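Local coordinates for protein membrane-anchored mycosin mycp1 (Mycobacterium thermoresistibile, PDB 4HVL) that is a subtilisin-like serine protease of the mycosin family that probably cleaves substrates of the ESX-1 type VII secretion system at the mycobacterial cell envelope, at residues A[256-261]-A[316-321]; A[345-350]-A[356-361]. All coordinates share one frame; numbering follows the deposited sequence.

Contact 1 (A[256-261]-A[316-321])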
loop_
_atom_site.group_PDB
_atom_site.type_symbol
_atom_site.label_atom_id
_atom_site.label_comp_id
_atom_site.label_asym_id
_atom_site.label_seq_id
_atom_site.Cartn_x
_atom_site.Cartn_y
_atom_site.Cartn_z
ATOM N N LEU A 256 9.081 -2.690 -2.864
ATOM C CA LEU A 256 9.437 -1.335 -2.440
ATOM C C LEU A 256 8.433 -0.853 -1.368
ATOM O O LEU A 256 7.242 -0.645 -1.625
ATOM C CB LEU A 256 9.453 -0.395 -3.641
ATOM C CG LEU A 256 9.680 1.096 -3.382
ATOM C CD1 LEU A 256 11.011 1.283 -2.663
ATOM C CD2 LEU A 256 9.638 1.891 -4.678
ATOM N N THR A 257 8.944 -0.675 -0.162
ATOM C CA THR A 257 8.148 -0.302 0.981
ATOM C C THR A 257 8.196 1.205 1.192
ATOM O O THR A 257 9.271 1.808 1.221
ATOM C CB THR A 257 8.661 -1.063 2.219
ATOM O OG1 THR A 257 8.435 -2.454 2.008
ATOM C CG2 THR A 257 7.968 -0.609 3.507
ATOM N N VAL A 258 7.010 1.800 1.332
ATOM C CA VAL A 258 6.847 3.241 1.279
ATOM C C VAL A 258 6.343 3.819 2.613
ATOM O O VAL A 258 5.220 3.516 3.068
ATOM C CB VAL A 258 5.866 3.650 0.150
ATOM C CG1 VAL A 258 5.872 5.158 -0.069
ATOM C CG2 VAL A 258 6.208 2.920 -1.137
ATOM N N GLY A 259 7.174 4.679 3.200
ATOM C CA GLY A 259 6.821 5.456 4.387
ATOM C C GLY A 259 6.122 6.757 4.034
ATOM O O GLY A 259 5.990 7.102 2.861
ATOM N N GLY A 260 5.671 7.483 5.050
ATOM C CA GLY A 260 4.806 8.666 4.863
ATOM C C GLY A 260 5.503 9.960 5.197
ATOM O O GLY A 260 6.312 9.996 6.100
ATOM N N ILE A 261 5.211 11.006 4.426
ATOM C CA ILE A 261 5.563 12.361 4.807
ATOM C C ILE A 261 4.326 13.236 4.828
ATOM O O ILE A 261 3.313 12.914 4.181
ATOM C CB ILE A 261 6.613 13.013 3.869
ATOM C CG1 ILE A 261 6.134 13.019 2.414
ATOM C CG2 ILE A 261 7.959 12.320 4.010
ATOM C CD1 ILE A 261 6.453 14.299 1.700
ATOM N N ALA A 316 0.158 4.273 -2.440
ATOM C CA ALA A 316 -0.672 4.556 -3.616
ATOM C C ALA A 316 0.019 5.523 -4.565
ATOM O O ALA A 316 0.016 5.289 -5.772
ATOM C CB ALA A 316 -2.065 5.067 -3.221
ATOM N N TYR A 317 0.620 6.602 -4.052
ATOM C CA TYR A 317 1.370 7.514 -4.958
ATOM C C TYR A 317 2.508 6.789 -5.697
ATOM O O TYR A 317 2.691 7.000 -6.890
ATOM C CB TYR A 317 1.932 8.756 -4.245
ATOM C CG TYR A 317 0.874 9.730 -3.861
ATOM C CD1 TYR A 317 0.289 10.544 -4.797
ATOM C CD2 TYR A 317 0.443 9.829 -2.550
ATOM C CE1 TYR A 317 -0.707 11.417 -4.446
ATOM C CE2 TYR A 317 -0.537 10.714 -2.185
ATOM C CZ TYR A 317 -1.107 11.499 -3.142
ATOM O OH TYR A 317 -2.094 12.358 -2.773
ATOM N N VAL A 318 3.243 5.925 -4.992
ATOM C CA VAL A 318 4.370 5.190 -5.578
ATOM C C VAL A 318 3.893 4.158 -6.616
ATOM O O VAL A 318 4.519 4.026 -7.671
ATOM C CB VAL A 318 5.244 4.514 -4.480
ATOM C CG1 VAL A 318 6.376 3.693 -5.070
ATOM C CG2 VAL A 318 5.820 5.570 -3.550
ATOM N N SER A 319 2.820 3.427 -6.325
ATOM C CA SER A 319 2.206 2.531 -7.312
ATOM C C SER A 319 1.787 3.261 -8.593
ATOM O O SER A 319 2.036 2.792 -9.688
ATOM C CB SER A 319 1.010 1.799 -6.725
ATOM O OG SER A 319 1.452 0.923 -5.706
ATOM N N GLY A 320 1.156 4.408 -8.437
ATOM C CA GLY A 320 0.887 5.282 -9.568
ATOM C C GLY A 320 2.108 5.634 -10.389
ATOM O O GLY A 320 2.072 5.550 -11.620
ATOM N N LEU A 321 3.182 6.050 -9.714
ATOM C CA LEU A 321 4.441 6.364 -10.373
ATOM C C LEU A 321 5.015 5.163 -11.097
ATOM O O LEU A 321 5.488 5.295 -12.210
ATOM C CB LEU A 321 5.478 6.870 -9.377
ATOM C CG LEU A 321 6.820 7.212 -10.033
ATOM C CD1 LEU A 321 6.637 8.085 -11.273
ATOM C CD2 LEU A 321 7.654 7.943 -8.989
#

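Contact 2 (A[345-350]-A[356-361])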
loop_
_atom_site.group_PDB
_atom_site.type_symbol
_atom_site.label_atom_id
_atom_site.label_comp_id
_atom_site.label_asym_id
_atom_site.label_seq_id
_atom_site.Cartn_x
_atom_site.Cartn_y
_atom_site.Cartn_z
ATOM N N ALA A 345 14.817 9.688 -5.993
ATOM C CA ALA A 345 14.089 10.279 -4.866
ATOM C C ALA A 345 14.947 11.346 -4.210
ATOM O O ALA A 345 16.157 11.388 -4.401
ATOM C CB ALA A 345 13.702 9.228 -3.848
ATOM N N ARG A 346 14.302 12.239 -3.473
ATOM C CA ARG A 346 14.998 13.306 -2.760
ATOM C C ARG A 346 15.498 12.735 -1.428
ATOM O O ARG A 346 14.715 12.498 -0.526
ATOM C CB ARG A 346 14.038 14.462 -2.531
ATOM C CG ARG A 346 14.705 15.767 -2.136
ATOM C CD ARG A 346 14.837 16.706 -3.339
ATOM N NE ARG A 346 15.254 18.048 -2.932
ATOM C CZ ARG A 346 14.443 18.968 -2.406
ATOM N NH1 ARG A 346 13.148 18.702 -2.211
ATOM N NH2 ARG A 346 14.924 20.171 -2.077
ATOM N N HIS A 347 16.805 12.509 -1.324
ATOM C CA HIS A 347 17.395 11.782 -0.179
ATOM C C HIS A 347 17.403 12.580 1.127
ATOM O O HIS A 347 17.648 13.772 1.129
ATOM C CB HIS A 347 18.832 11.337 -0.495
ATOM C CG HIS A 347 19.001 10.742 -1.864
ATOM N ND1 HIS A 347 18.194 9.731 -2.344
ATOM C CD2 HIS A 347 19.875 11.030 -2.858
ATOM C CE1 HIS A 347 18.574 9.414 -3.571
ATOM N NE2 HIS A 347 19.589 10.191 -3.908
ATOM N N PRO A 348 17.144 11.909 2.258
ATOM C CA PRO A 348 17.117 12.614 3.519
ATOM C C PRO A 348 18.531 12.972 3.975
ATOM O O PRO A 348 19.500 12.661 3.277
ATOM C CB PRO A 348 16.502 11.584 4.462
ATOM C CG PRO A 348 16.955 10.277 3.921
ATOM C CD PRO A 348 16.921 10.462 2.434
ATOM N N GLY A 349 18.622 13.590 5.153
ATOM C CA GLY A 349 19.877 14.110 5.701
ATOM C C GLY A 349 20.978 13.096 5.927
ATOM O O GLY A 349 22.157 13.435 5.874
ATOM N N GLY A 350 20.602 11.847 6.193
ATOM C CA GLY A 350 21.572 10.775 6.361
ATOM C C GLY A 350 21.767 9.927 5.121
ATOM O O GLY A 350 22.393 8.883 5.195
ATOM N N VAL A 356 12.154 7.128 5.756
ATOM C CA VAL A 356 11.851 7.438 4.364
ATOM C C VAL A 356 12.677 6.633 3.364
ATOM O O VAL A 356 12.477 6.763 2.162
ATOM C CB VAL A 356 11.999 8.954 4.065
ATOM C CG1 VAL A 356 10.999 9.747 4.895
ATOM C CG2 VAL A 356 13.433 9.453 4.288
ATOM N N GLY A 357 13.578 5.780 3.846
ATOM C CA GLY A 357 14.442 5.023 2.960
ATOM C C GLY A 357 15.314 5.966 2.158
ATOM O O GLY A 357 15.996 6.812 2.738
ATOM N N ALA A 358 15.286 5.820 0.835
ATOM C CA ALA A 358 16.071 6.680 -0.058
ATOM C C ALA A 358 15.417 8.071 -0.211
ATOM O O ALA A 358 15.999 8.972 -0.829
ATOM C CB ALA A 358 16.244 6.029 -1.423
ATOM N N GLY A 359 14.210 8.241 0.334
ATOM C CA GLY A 359 13.574 9.560 0.375
ATOM C C GLY A 359 12.284 9.701 -0.407
ATOM O O GLY A 359 11.643 8.702 -0.804
ATOM N N VAL A 360 11.883 10.958 -0.600
ATOM C CA VAL A 360 10.563 11.257 -1.139
ATOM C C VAL A 360 10.618 11.110 -2.648
ATOM O O VAL A 360 11.507 11.668 -3.277
ATOM C CB VAL A 360 10.090 12.670 -0.727
ATOM C CG1 VAL A 360 8.678 12.930 -1.228
ATOM C CG2 VAL A 360 10.152 12.812 0.795
ATOM N N ILE A 361 9.675 10.362 -3.223
ATOM C CA ILE A 361 9.669 10.166 -4.661
ATOM C C ILE A 361 9.548 11.489 -5.427
ATOM O O ILE A 361 8.978 12.488 -4.925
ATOM C CB ILE A 361 8.552 9.192 -5.148
ATOM C CG1 ILE A 361 7.160 9.662 -4.706
ATOM C CG2 ILE A 361 8.829 7.795 -4.646
ATOM C CD1 ILE A 361 6.035 9.120 -5.581
#

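Contact 1 (A[256-261]-A[316-321])
Val318, on helix 311-328, meets Leu256 and Val258 of strand 256-261 mainly through methyl groups. Among these apolar contacts CG2 of Val318 meets Val258 alone, 3.5 Å from Val258 CG1 and 3.6 Å from Val258 CG2, which puts it against both methyls of that valine as the two side chains run past one another in opposite directions. The other branch, CG1, meets Leu256 CD2 at 3.7 Å and, more loosely, Val258 CG2 at 4.0 Å. Leu256 and Val318 cross at about a right angle, and CD2 is the leucine methyl that touches. The CB of Leu256 already points to the helix; with CG anti to the backbone N (chi1 175°) and CD2 extended, anti to CA, the branch reaches Val318.

Leu256 and Val258 flank Thr257, whose side chain leaves on the far side of the sheet, so these two share the face turned to the helix. This is the helix-on-sheet layering of the subtilisin fold: the strand lies in a seven-stranded parallel sheet, and the helix carries near its start Ser312, the predicted nucleophile of the charge relay system. The side chain of Val258 lies about 9 Å from that of Ser312.

Polar interactions do not cross the interface. Ser319 OG, one residue beyond Val318, is instead hydrogen-bonded to Asn178 OD1, while Ile212 of the adjacent strand 210-214 touches Leu256, Val258 and Val318 alike.

Contact 2 (A[345-350]-A[356-361])
His347 reaches across to the backbone of Ala358, and its side chain can be traced atom by atom. CB lies 3.7 Å from Ala358 O, and CG stays close to the same oxygen. The first torsion places the ring, with CG anti to the carbonyl carbon; the second (chi2 -51°) turns ND1 to Ala358 O, to which it donates a hydrogen bond of 2.8 Å. The bond is nearly straight, 165° at the hydrogen, and the oxygen sits close to the ring plane at the edge; ND1 in turn lies in the carbonyl plane. CE1, past ND1, is farther from Ala358 O, at 3.8 Å, while Ala345 O lies over one ring face, offset toward the rim.

The backbones meet in a single antiparallel bridge, a hydrogen-bonded pair: Arg346 N gives to Val360 O at 2.9 Å, and Val360 N to Arg346 O at 3.2 Å with a more bent 145° at the hydrogen. Gly359, with no side chain and a positive phi, brings its CA against Arg346 O in a CA-H...O contact of 3.3 Å. The chain arrives there through a type II' turn, Val356 to Gly359, with Gly357 at the positive phi it favours. Farther along, Pro348 CG packs on Val356 CG2 at 3.6 Å. Both segments lie between helices 334-343 and 363-368, away from the annotated sites, and 356-361 bonds through its backbone to Gly278 and Ala280 of strand 277-282.

Because ND1 is the donor, the ring must carry a proton there, consistent with either the neutral ND1-H tautomer or the cation.

How the contacts relate
Contact 1 closes before contact 2 opens along the chain, and their centres are about 12 Å apart. The centre of contact 1 lies in the interior, about 7 Å from the centre of the chain, whereas that of contact 2 sits about 18 Å from it, in the loop between helices 334-343 and 363-368. Methyl packing joins them: Val318 CG2 touches Ile361 CG2 at 3.9 Å, as does Ile261 CG2 with Val360 CG2. Strand 277-282, the edge strand beside 256-261, is shared too, since backbone hydrogen bonds tie Gly278 to both Thr257 and Ala358. Segment 356-361 is thereby joined to the edge of the central sheet and to helix 311-328, which bears Ser312.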